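Local coordinates for protein cellulose 1,4-beta-cellobiosidase (Thermobifida fusca, PDB 4JJJ) that probably hydrolyses cellulose to release cellobiose, through the family 48 glycoside hydrolase domain that makes up this chain, at residues N173-G178 and W184-H189; G178-V183 and G558-Y563; W406-S411 and W549-D554. The protein carries 1 engineered substitution. All blocks are in the same frame, centred on the assembly; numbering follows the deposited sequence. Where two conformers were deposited one is given.

Contact 1 (N173-G178 and W184-H189). With CA (calcium ion), chain E; BGC (beta-D-glucopyranose), chain D; BGC (beta-D-glucopyranose), chain B; BGC (beta-D-glucopyranose), chain C.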
loop_
_atom_site.group_PDB
_atom_site.type_symbol
_atom_site.label_atom_id
_atom_site.label_comp_id
_atom_site.label_asym_id
_atom_site.label_seq_id
_atom_site.Cartn_x
_atom_site.Cartn_y
_atom_site.Cartn_z
ATOM N N ASN A 173 -7.019 9.343 8.503
ATOM C CA ASN A 173 -5.615 9.197 8.185
ATOM C C ASN A 173 -4.842 9.174 9.478
ATOM O O ASN A 173 -5.398 9.472 10.559
ATOM C CB ASN A 173 -5.156 10.281 7.199
ATOM C CG ASN A 173 -3.868 10.006 6.539
ATOM O OD1 ASN A 173 -3.354 8.902 6.470
ATOM N ND2 ASN A 173 -3.305 11.089 5.993
ATOM N N THR A 174 -3.622 8.710 9.400
ATOM C CA THR A 174 -2.743 8.534 10.562
ATOM C C THR A 174 -1.364 9.147 10.220
ATOM O O THR A 174 -1.062 10.244 10.673
ATOM C CB THR A 174 -2.643 7.088 10.955
ATOM O OG1 THR A 174 -2.174 6.337 9.796
ATOM C CG2 THR A 174 -3.987 6.510 11.455
ATOM N N TYR A 175 -0.540 8.486 9.418
ATOM C CA TYR A 175 0.801 9.008 9.132
ATOM C C TYR A 175 0.787 10.401 8.589
ATOM O O TYR A 175 0.136 10.698 7.586
ATOM C CB TYR A 175 1.500 8.034 8.135
ATOM C CG TYR A 175 1.501 6.629 8.606
ATOM C CD1 TYR A 175 2.369 6.215 9.544
ATOM C CD2 TYR A 175 0.600 5.741 8.071
ATOM C CE1 TYR A 175 2.291 4.925 10.090
ATOM C CE2 TYR A 175 0.491 4.441 8.559
ATOM C CZ TYR A 175 1.363 4.014 9.517
ATOM O OH TYR A 175 1.404 2.738 10.058
ATOM N N GLN A 176 1.605 11.230 9.261
ATOM C CA GLN A 176 1.770 12.633 8.918
ATOM C C GLN A 176 3.167 13.205 9.221
ATOM O O GLN A 176 3.519 14.282 8.660
ATOM C CB GLN A 176 0.796 13.619 9.600
ATOM C CG GLN A 176 -0.644 13.469 9.332
ATOM C CD GLN A 176 -1.043 14.084 8.016
ATOM O OE1 GLN A 176 -1.285 15.341 7.897
ATOM N NE2 GLN A 176 -1.110 13.268 6.996
ATOM N N ARG A 177 3.954 12.532 9.992
ATOM C CA ARG A 177 5.146 13.204 10.650
ATOM C C ARG A 177 6.443 12.558 10.321
ATOM O O ARG A 177 7.393 12.453 11.108
ATOM C CB ARG A 177 4.912 13.364 12.192
ATOM C CG ARG A 177 3.690 14.285 12.426
ATOM C CD ARG A 177 3.413 14.581 13.891
ATOM N NE ARG A 177 3.048 13.427 14.634
ATOM C CZ ARG A 177 2.781 13.377 15.928
ATOM N NH1 ARG A 177 2.862 14.492 16.615
ATOM N NH2 ARG A 177 2.388 12.244 16.513
ATOM N N GLY A 178 6.524 12.140 9.067
ATOM C CA GLY A 178 7.833 11.796 8.522
ATOM C C GLY A 178 8.315 10.366 8.779
ATOM O O GLY A 178 7.554 9.445 9.231
ATOM N N TRP A 184 2.849 3.179 15.721
ATOM C CA TRP A 184 2.637 3.388 17.189
ATOM C C TRP A 184 2.614 4.856 17.573
ATOM O O TRP A 184 2.247 5.145 18.702
ATOM C CB TRP A 184 3.704 2.698 17.980
ATOM C CG TRP A 184 3.784 1.260 17.729
ATOM C CD1 TRP A 184 4.566 0.644 16.788
ATOM C CD2 TRP A 184 2.899 0.284 18.226
ATOM N NE1 TRP A 184 4.283 -0.725 16.770
ATOM C CE2 TRP A 184 3.254 -0.962 17.645
ATOM C CE3 TRP A 184 1.893 0.310 19.178
ATOM C CZ2 TRP A 184 2.552 -2.154 17.943
ATOM C CZ3 TRP A 184 1.219 -0.866 19.477
ATOM C CH2 TRP A 184 1.563 -2.062 18.903
ATOM N N GLU A 185 3.029 5.751 16.653
ATOM C CA GLU A 185 3.375 7.155 16.993
ATOM C C GLU A 185 2.539 8.181 16.319
ATOM O O GLU A 185 2.838 9.348 16.406
ATOM C CB GLU A 185 4.869 7.364 16.725
ATOM C CG GLU A 185 5.818 6.541 17.639
ATOM C CD GLU A 185 7.220 6.472 17.165
ATOM O OE1 GLU A 185 7.430 6.241 15.983
ATOM O OE2 GLU A 185 8.161 6.600 17.940
ATOM N N THR A 186 1.435 7.780 15.653
ATOM C CA THR A 186 0.559 8.683 14.917
ATOM C C THR A 186 -0.572 9.180 15.839
ATOM O O THR A 186 -0.863 8.590 16.890
ATOM C CB THR A 186 -0.160 7.925 13.768
ATOM O OG1 THR A 186 -0.913 6.822 14.397
ATOM C CG2 THR A 186 0.889 7.396 12.777
ATOM N N ILE A 187 -1.222 10.238 15.405
ATOM C CA ILE A 187 -2.459 10.739 16.012
ATOM C C ILE A 187 -3.535 10.601 14.888
ATOM O O ILE A 187 -3.590 11.382 13.931
ATOM C CB ILE A 187 -2.327 12.198 16.537
ATOM C CG1 ILE A 187 -1.205 12.254 17.574
ATOM C CG2 ILE A 187 -3.690 12.658 17.001
ATOM C CD1 ILE A 187 -0.772 13.658 17.865
ATOM N N PRO A 188 -4.396 9.533 15.005
ATOM C CA PRO A 188 -5.453 9.378 14.041
ATOM C C PRO A 188 -6.373 10.598 13.991
ATOM O O PRO A 188 -6.735 11.134 15.030
ATOM C CB PRO A 188 -6.185 8.075 14.439
ATOM C CG PRO A 188 -5.129 7.353 15.267
ATOM C CD PRO A 188 -4.448 8.504 16.061
ATOM N N HIS A 189 -6.760 10.912 12.793
ATOM C CA HIS A 189 -7.518 12.129 12.518
ATOM C C HIS A 189 -8.433 12.005 11.313
ATOM O O HIS A 189 -8.291 11.124 10.435
ATOM C CB HIS A 189 -6.542 13.292 12.367
ATOM C CG HIS A 189 -5.553 13.119 11.265
ATOM N ND1 HIS A 189 -4.365 12.427 11.394
ATOM C CD2 HIS A 189 -5.637 13.470 9.982
ATOM C CE1 HIS A 189 -3.733 12.412 10.233
ATOM N NE2 HIS A 189 -4.462 13.060 9.363
HETATM CA CA CA E . 9.796 6.457 15.904
HETATM C C2 BGC D . -0.340 9.283 4.427
HETATM C C3 BGC D . 0.015 10.615 3.873
HETATM C C4 BGC D . 1.489 10.990 4.103
HETATM C C5 BGC D . 2.316 9.773 3.617
HETATM C C6 BGC D . 3.794 10.100 3.779
HETATM C C1 BGC D . 0.623 8.239 3.889
HETATM O O2 BGC D . -1.675 8.957 4.133
HETATM O O3 BGC D . -0.871 11.514 4.433
HETATM O O4 BGC D . 1.885 12.101 3.253
HETATM O O5 BGC D . 1.957 8.549 4.252
HETATM O O6 BGC D . 4.105 9.966 5.181
HETATM C C2 BGC B . 2.558 14.330 2.938
HETATM C C3 BGC B . 2.266 15.773 3.295
HETATM C C4 BGC B . 0.790 16.109 3.190
HETATM C C5 BGC B . -0.064 15.094 3.904
HETATM C C6 BGC B . -1.529 15.218 3.712
HETATM C C1 BGC B . 1.623 13.413 3.765
HETATM O O2 BGC B . 3.921 13.969 3.123
HETATM O O3 BGC B . 3.037 16.653 2.433
HETATM O O4 BGC B . 0.649 17.411 3.855
HETATM O O5 BGC B . 0.275 13.740 3.469
HETATM O O6 BGC B . -2.250 14.294 4.506
HETATM C C2 BGC C . 1.521 3.466 4.101
HETATM C C3 BGC C . 1.372 4.867 4.694
HETATM C C4 BGC C . 0.778 5.769 3.661
HETATM C C5 BGC C . -0.522 5.281 3.082
HETATM C C6 BGC C . -1.115 6.179 2.002
HETATM C C1 BGC C . 0.215 3.094 3.457
HETATM O O1 BGC C . 0.353 1.820 2.809
HETATM O O2 BGC C . 1.929 2.472 5.066
HETATM O O3 BGC C . 2.710 5.317 5.023
HETATM O O4 BGC C . 0.410 6.947 4.463
HETATM O O5 BGC C . -0.260 4.000 2.485
HETATM O O6 BGC C . -0.119 6.360 0.954
HETATM O O HOH W 1 -4.555 13.668 6.669
HETATM O O HOH W 2 -0.031 11.389 13.075
HETATM O O HOH W 3 12.159 6.366 15.049
HETATM O O HOH W 4 10.264 8.633 16.634
#
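N173 and H189 face each other as an antiparallel hydrogen-bonded pair, N173 N to H189 O at 2.9 Å and H189 N to N173 O at 3.0 Å. The imidazole of H189 folds back over this pair, because CG sits between the backbone N and the carbonyl carbon (chi1 60°). N173 O then lies over one face of the ring. ND1 is spent in the ring plane on I187 O, 2.9 Å away, and the bond is nearly straight. This end is tight: CE1 of H189 touches Q176 CG at 3.4 Å, and T174 CB meets T186 CB. The pair joins strand 170-173 to edge strand 189-190 of a four-stranded antiparallel sheet. The 173-178 segment also lines the glucan-binding site. N173 ND2 donates to O3 of one glucose, and Q176 NE2 gives one N-H to O6 of the next glucose (2.9 Å) and the other to Y175 O. With an alanine in place of Q176, that O6 would probably lose its amide donor and H189 CE1 the methylene packed on it. The R177 end is looser, with a bent bond and a bridging water. R177 NH2 reaches E185 O at 2.9 Å, while NH1 bonds Y563 O and NE forms a salt bridge with E181. I187 CD1 lies obliquely to the guanidinium. Water 2 bridges T174 O and I187 N. The E185 carboxylate turns away to a calcium ion and S182 N.

Contact 2 (G178-V183 and G558-Y563). With CA (calcium ion), chain E.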
loop_
_atom_site.group_PDB
_atom_site.type_symbol
_atom_site.label_atom_id
_atom_site.label_comp_id
_atom_site.label_asym_id
_atom_site.label_seq_id
_atom_site.Cartn_x
_atom_site.Cartn_y
_atom_site.Cartn_z
ATOM N N GLY A 178 6.524 12.140 9.067
ATOM C CA GLY A 178 7.833 11.796 8.522
ATOM C C GLY A 178 8.315 10.366 8.779
ATOM O O GLY A 178 7.554 9.445 9.231
ATOM N N ALA A 179 9.542 10.112 8.398
ATOM C CA ALA A 179 10.085 8.811 8.395
ATOM C C ALA A 179 10.169 8.057 9.657
ATOM O O ALA A 179 10.240 6.822 9.679
ATOM C CB ALA A 179 11.478 8.827 7.735
ATOM N N ARG A 180 10.214 8.782 10.791
ATOM C CA ARG A 180 10.439 8.148 12.063
ATOM C C ARG A 180 9.149 7.977 12.787
ATOM O O ARG A 180 9.151 7.536 13.900
ATOM C CB ARG A 180 11.469 8.997 12.875
ATOM C CG ARG A 180 12.883 8.745 12.379
ATOM C CD ARG A 180 13.928 9.323 13.339
ATOM N NE ARG A 180 13.938 8.682 14.619
ATOM C CZ ARG A 180 14.815 8.974 15.590
ATOM N NH1 ARG A 180 15.767 9.901 15.376
ATOM N NH2 ARG A 180 14.742 8.358 16.765
ATOM N N GLU A 181 8.049 8.354 12.173
ATOM C CA GLU A 181 6.752 8.207 12.865
ATOM C C GLU A 181 6.208 6.791 12.473
ATOM O O GLU A 181 5.656 6.628 11.375
ATOM C CB GLU A 181 5.788 9.302 12.461
ATOM C CG GLU A 181 4.454 9.212 13.164
ATOM C CD GLU A 181 3.394 10.067 12.576
ATOM O OE1 GLU A 181 3.236 10.117 11.294
ATOM O OE2 GLU A 181 2.713 10.879 13.322
ATOM N N SER A 182 6.330 5.833 13.386
ATOM C CA SER A 182 5.792 4.501 13.186
ATOM C C SER A 182 4.257 4.457 13.426
ATOM O O SER A 182 3.610 5.437 13.801
ATOM C CB SER A 182 6.435 3.619 14.150
ATOM O OG SER A 182 5.835 3.696 15.467
ATOM N N VAL A 183 3.690 3.277 13.120
ATOM C CA VAL A 183 2.238 3.001 13.366
ATOM C C VAL A 183 1.866 3.303 14.794
ATOM O O VAL A 183 0.718 3.614 15.136
ATOM C CB VAL A 183 1.949 1.529 12.970
ATOM C CG1 VAL A 183 2.737 0.566 13.848
ATOM C CG2 VAL A 183 0.444 1.273 12.913
ATOM N N GLY A 558 11.829 11.940 23.908
ATOM C CA GLY A 558 12.798 12.727 23.195
ATOM C C GLY A 558 13.284 12.155 21.872
ATOM O O GLY A 558 13.949 12.856 21.129
ATOM N N SER A 559 12.975 10.897 21.566
ATOM C CA SER A 559 13.231 10.315 20.232
ATOM C C SER A 559 12.178 9.319 19.772
ATOM O O SER A 559 11.981 9.246 18.568
ATOM C CB SER A 559 14.562 9.660 20.141
ATOM O OG SER A 559 14.680 8.753 21.124
ATOM N N GLU A 560 11.549 8.606 20.714
ATOM C CA GLU A 560 10.543 7.583 20.404
ATOM C C GLU A 560 9.320 7.794 21.266
ATOM O O GLU A 560 9.403 8.361 22.405
ATOM C CB GLU A 560 11.113 6.198 20.520
ATOM C CG GLU A 560 12.401 5.972 19.737
ATOM C CD GLU A 560 12.175 5.930 18.230
ATOM O OE1 GLU A 560 11.022 5.820 17.814
ATOM O OE2 GLU A 560 13.221 6.034 17.526
ATOM N N GLY A 561 8.162 7.257 20.829
ATOM C CA GLY A 561 6.903 7.385 21.556
ATOM C C GLY A 561 6.046 8.450 20.981
ATOM O O GLY A 561 6.437 9.149 20.037
ATOM N N LEU A 562 4.861 8.645 21.547
ATOM C CA LEU A 562 3.883 9.569 20.967
ATOM C C LEU A 562 4.208 10.995 21.281
ATOM O O LEU A 562 4.216 11.401 22.470
ATOM C CB LEU A 562 2.489 9.228 21.516
ATOM C CG LEU A 562 1.386 10.146 21.029
ATOM C CD1 LEU A 562 1.352 10.317 19.511
ATOM C CD2 LEU A 562 0.110 9.706 21.623
ATOM N N TYR A 563 4.624 11.744 20.254
ATOM C CA TYR A 563 4.833 13.171 20.400
ATOM C C TYR A 563 3.571 13.977 20.262
ATOM O O TYR A 563 2.798 13.799 19.336
ATOM C CB TYR A 563 5.883 13.659 19.350
ATOM C CG TYR A 563 6.233 15.142 19.432
ATOM C CD1 TYR A 563 7.027 15.538 20.480
ATOM C CD2 TYR A 563 5.697 16.059 18.576
ATOM C CE1 TYR A 563 7.364 16.879 20.609
ATOM C CE2 TYR A 563 6.030 17.426 18.672
ATOM C CZ TYR A 563 6.824 17.795 19.753
ATOM O OH TYR A 563 7.164 19.105 19.883
HETATM CA CA CA E . 9.796 6.457 15.904
HETATM O O HOH W 3 12.159 6.366 15.049
HETATM O O HOH W 4 10.264 8.633 16.634
#
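A calcium site on the protein surface joins these two loops, and R180 and E560 serve it together. R180 gives its backbone O to the metal at 2.4 Å, and E560 gives OE1 at the same distance. The other carboxylate oxygen, OE2, faces R180. R180 NH2 donates to E560 OE2 at 2.9 Å in a salt bridge. The acceptor lies close to the guanidinium plane, but the nitrogen comes from above the carboxylate plane, 49° out of it. The two side chains cross at about a right angle. The bend of R180 at chi3 (65°) turns its guanidinium toward E560. Residues 178-181 form a type I beta turn, with E181 N bonded to G178 O, and this turn presents the R180 carbonyl to calcium. Two metal-bound waters complete the link. Water 3 accepts from R180 NE and donates to E560 OE2 at 2.7 Å, so NE and NH2 both serve E560 from one edge of the guanidinium, NE through the water. Water 4 donates to S559 O. S559 CB also packs on R180 NH2 at 3.6 Å. E185 and D408 supply the other protein ligands of the calcium.

Contact 3 (W406-S411 and W549-D554). With CA (calcium ion), chain F; CA (calcium ion), chain E; BGC (beta-D-glucopyranose), chain C.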
loop_
_atom_site.group_PDB
_atom_site.type_symbol
_atom_site.label_atom_id
_atom_site.label_comp_id
_atom_site.label_asym_id
_atom_site.label_seq_id
_atom_site.Cartn_x
_atom_site.Cartn_y
_atom_site.Cartn_z
ATOM N N TRP A 406 9.491 4.822 5.067
ATOM C CA TRP A 406 9.351 4.422 6.499
ATOM C C TRP A 406 10.770 4.037 6.982
ATOM O O TRP A 406 11.493 3.244 6.329
ATOM C CB TRP A 406 8.505 3.168 6.665
ATOM C CG TRP A 406 7.033 3.296 6.668
ATOM C CD1 TRP A 406 6.262 4.332 6.305
ATOM C CD2 TRP A 406 6.167 2.241 7.146
ATOM N NE1 TRP A 406 4.916 3.969 6.515
ATOM C CE2 TRP A 406 4.850 2.695 7.041
ATOM C CE3 TRP A 406 6.404 1.020 7.666
ATOM C CZ2 TRP A 406 3.784 1.895 7.455
ATOM C CZ3 TRP A 406 5.298 0.210 8.111
ATOM C CH2 TRP A 406 4.065 0.673 7.976
ATOM N N ASN A 407 11.157 4.578 8.157
ATOM C CA ASN A 407 12.380 4.092 8.832
ATOM C C ASN A 407 12.143 3.451 10.211
ATOM O O ASN A 407 13.005 3.064 10.912
ATOM C CB ASN A 407 13.298 5.268 9.041
ATOM C CG ASN A 407 13.818 5.991 7.805
ATOM O OD1 ASN A 407 14.523 7.068 7.975
ATOM N ND2 ASN A 407 13.594 5.497 6.639
ATOM N N ASP A 408 10.853 3.378 10.591
ATOM C CA ASP A 408 10.374 2.767 11.852
ATOM C C ASP A 408 9.187 1.880 11.594
ATOM O O ASP A 408 8.083 2.277 11.896
ATOM C CB ASP A 408 10.074 3.898 12.854
ATOM C CG ASP A 408 9.885 3.398 14.279
ATOM O OD1 ASP A 408 9.707 4.333 15.114
ATOM O OD2 ASP A 408 9.987 2.217 14.540
ATOM N N PRO A 409 9.428 0.663 11.078
ATOM C CA PRO A 409 10.670 0.019 10.761
ATOM C C PRO A 409 11.144 0.362 9.331
ATOM O O PRO A 409 10.380 0.807 8.513
ATOM C CB PRO A 409 10.281 -1.448 10.817
ATOM C CG PRO A 409 8.921 -1.478 10.243
ATOM C CD PRO A 409 8.271 -0.252 10.841
ATOM N N PRO A 410 12.427 0.081 9.071
ATOM C CA PRO A 410 12.902 0.195 7.679
ATOM C C PRO A 410 11.965 -0.532 6.732
ATOM O O PRO A 410 11.689 -1.695 6.932
ATOM C CB PRO A 410 14.269 -0.421 7.746
ATOM C CG PRO A 410 14.712 -0.236 9.204
ATOM C CD PRO A 410 13.455 -0.504 9.961
ATOM N N SER A 411 11.483 0.199 5.714
ATOM C CA SER A 411 10.367 -0.197 4.895
ATOM C C SER A 411 10.612 -1.442 4.051
ATOM O O SER A 411 9.647 -2.089 3.595
ATOM C CB SER A 411 9.914 0.873 3.946
ATOM O OG SER A 411 10.974 1.143 3.021
ATOM N N TRP A 549 3.969 -5.741 21.788
ATOM C CA TRP A 549 3.054 -4.714 22.248
ATOM C C TRP A 549 3.692 -3.628 23.144
ATOM O O TRP A 549 2.959 -2.794 23.641
ATOM C CB TRP A 549 1.966 -5.406 23.098
ATOM C CG TRP A 549 1.184 -6.389 22.302
ATOM C CD1 TRP A 549 1.325 -7.754 22.351
ATOM C CD2 TRP A 549 0.181 -6.118 21.279
ATOM N NE1 TRP A 549 0.443 -8.334 21.437
ATOM C CE2 TRP A 549 -0.257 -7.374 20.780
ATOM C CE3 TRP A 549 -0.398 -4.946 20.743
ATOM C CZ2 TRP A 549 -1.173 -7.487 19.771
ATOM C CZ3 TRP A 549 -1.346 -5.065 19.748
ATOM C CH2 TRP A 549 -1.740 -6.344 19.290
ATOM N N ASP A 550 4.973 -3.696 23.335
ATOM C CA ASP A 550 5.597 -2.873 24.327
ATOM C C ASP A 550 5.550 -1.402 23.998
ATOM O O ASP A 550 5.720 -0.538 24.886
ATOM C CB ASP A 550 7.043 -3.306 24.519
ATOM C CG ASP A 550 7.797 -3.197 23.279
ATOM O OD1 ASP A 550 7.561 -4.045 22.383
ATOM O OD2 ASP A 550 8.611 -2.282 23.114
ATOM N N ARG A 551 5.291 -0.994 22.769
ATOM C CA ARG A 551 5.193 0.457 22.527
ATOM C C ARG A 551 3.825 1.079 22.805
ATOM O O ARG A 551 3.660 2.290 22.710
ATOM C CB ARG A 551 5.554 0.717 21.050
ATOM C CG ARG A 551 6.919 0.203 20.708
ATOM C CD ARG A 551 7.354 0.266 19.239
ATOM N NE ARG A 551 7.472 1.668 18.845
ATOM C CZ ARG A 551 8.100 2.107 17.732
ATOM N NH1 ARG A 551 8.524 1.236 16.802
ATOM N NH2 ARG A 551 8.190 3.389 17.505
ATOM N N LEU A 552 2.858 0.273 23.180
ATOM C CA LEU A 552 1.541 0.816 23.291
ATOM C C LEU A 552 1.377 1.807 24.457
ATOM O O LEU A 552 0.563 2.698 24.391
ATOM C CB LEU A 552 0.553 -0.326 23.272
ATOM C CG LEU A 552 0.206 -1.173 24.411
ATOM C CD1 LEU A 552 -0.640 -0.383 25.387
ATOM C CD2 LEU A 552 -0.564 -2.385 23.864
ATOM N N ASP A 553 2.249 1.706 25.459
ATOM C CA ASP A 553 2.224 2.519 26.633
ATOM C C ASP A 553 3.371 3.477 26.750
ATOM O O ASP A 553 3.596 4.003 27.892
ATOM C CB ASP A 553 2.149 1.612 27.903
ATOM C CG ASP A 553 3.256 0.574 27.972
ATOM O OD1 ASP A 553 4.239 0.713 27.179
ATOM O OD2 ASP A 553 3.147 -0.465 28.764
ATOM N N ASP A 554 4.029 3.801 25.635
ATOM C CA ASP A 554 5.246 4.621 25.655
ATOM C C ASP A 554 4.924 6.070 25.326
ATOM O O ASP A 554 4.522 6.445 24.226
ATOM C CB ASP A 554 6.212 4.071 24.654
ATOM C CG ASP A 554 6.858 2.773 25.063
ATOM O OD1 ASP A 554 6.666 2.284 26.204
ATOM O OD2 ASP A 554 7.563 2.200 24.191
HETATM CA CA CA F . 6.192 0.161 26.892
HETATM CA CA CA E . 9.796 6.457 15.904
HETATM C C2 BGC C . 1.521 3.466 4.101
HETATM C C3 BGC C . 1.372 4.867 4.694
HETATM C C4 BGC C . 0.778 5.769 3.661
HETATM C C5 BGC C . -0.522 5.281 3.082
HETATM C C6 BGC C . -1.115 6.179 2.002
HETATM C C1 BGC C . 0.215 3.094 3.457
HETATM O O1 BGC C . 0.353 1.820 2.809
HETATM O O2 BGC C . 1.929 2.472 5.066
HETATM O O3 BGC C . 2.710 5.317 5.023
HETATM O O4 BGC C . 0.410 6.947 4.463
HETATM O O5 BGC C . -0.260 4.000 2.485
HETATM O O6 BGC C . -0.119 6.360 0.954
HETATM O O HOH W 5 5.464 -1.694 27.887
HETATM O O HOH W 3 12.159 6.366 15.049
HETATM O O HOH W 4 10.264 8.633 16.634
HETATM O O HOH W 6 8.185 -0.455 26.647
HETATM O O HOH W 7 6.516 0.935 29.071
#
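D408 and R551 meet head-on from opposite directions. The end of the guanidinium faces the carboxylate, and two nitrogens grip two oxygens. R551 NH1 donates to D408 OD2 at 2.9 Å and R551 NH2 to D408 OD1 at 3.0 Å, with both bonds almost straight. The two oxygens lie near the guanidinium plane. Each is met on its syn side, 28° out of the carboxylate plane, and the two flat groups are turned 20° against each other. On D408, CG is anti to the backbone N (chi1 -167°), which carries the carboxylate out to the arginine. R551 bends at chi3 before its guanidinium arrives. The fork holds the carboxylate against rotation. OD1 has a second role, since it binds a calcium ion at 2.3 Å. R551 NH2 also forms a salt bridge with E185. The arginine is likely to offset part of the negative charge gathered there, because E185 and E560 bind the same metal. Each segment has a further ligand of its own. W406 NE1 donates to O3 of a bound glucose at 3.0 Å, so the segment with D408 also lines the glucan site. In the other segment D550 O, D553 OD1 and D554 OD1 bind a second calcium with three waters, so ligands of that metal flank R551 in sequence. The pair joins two parts of the fold. The segment 406-411 lies between strand 398-401 and helix 416-432. The segment 549-554 follows helix 519-533, and its W549, L552 and D553 pack on helix 597-604.

How the contacts relate
The three contacts lie on the same side of the chain's centre, with their own centres 8 to 12 Å apart, and all belong to the family 48 domain. Contacts 1 and 2 share G178, and their segments alternate along the chain. Contact 3 follows contact 1 and is nested within the loop that contact 2 closes. One calcium ion is common to all three, so the loop between strands 170-173 and 189-190, the loop before helix 416-432 and the long connection after helix 519-533 meet at one metal. Contacts 1 and 3 also touch the same bound glucose, which links the loops round this calcium to the wall of the glucan-binding site.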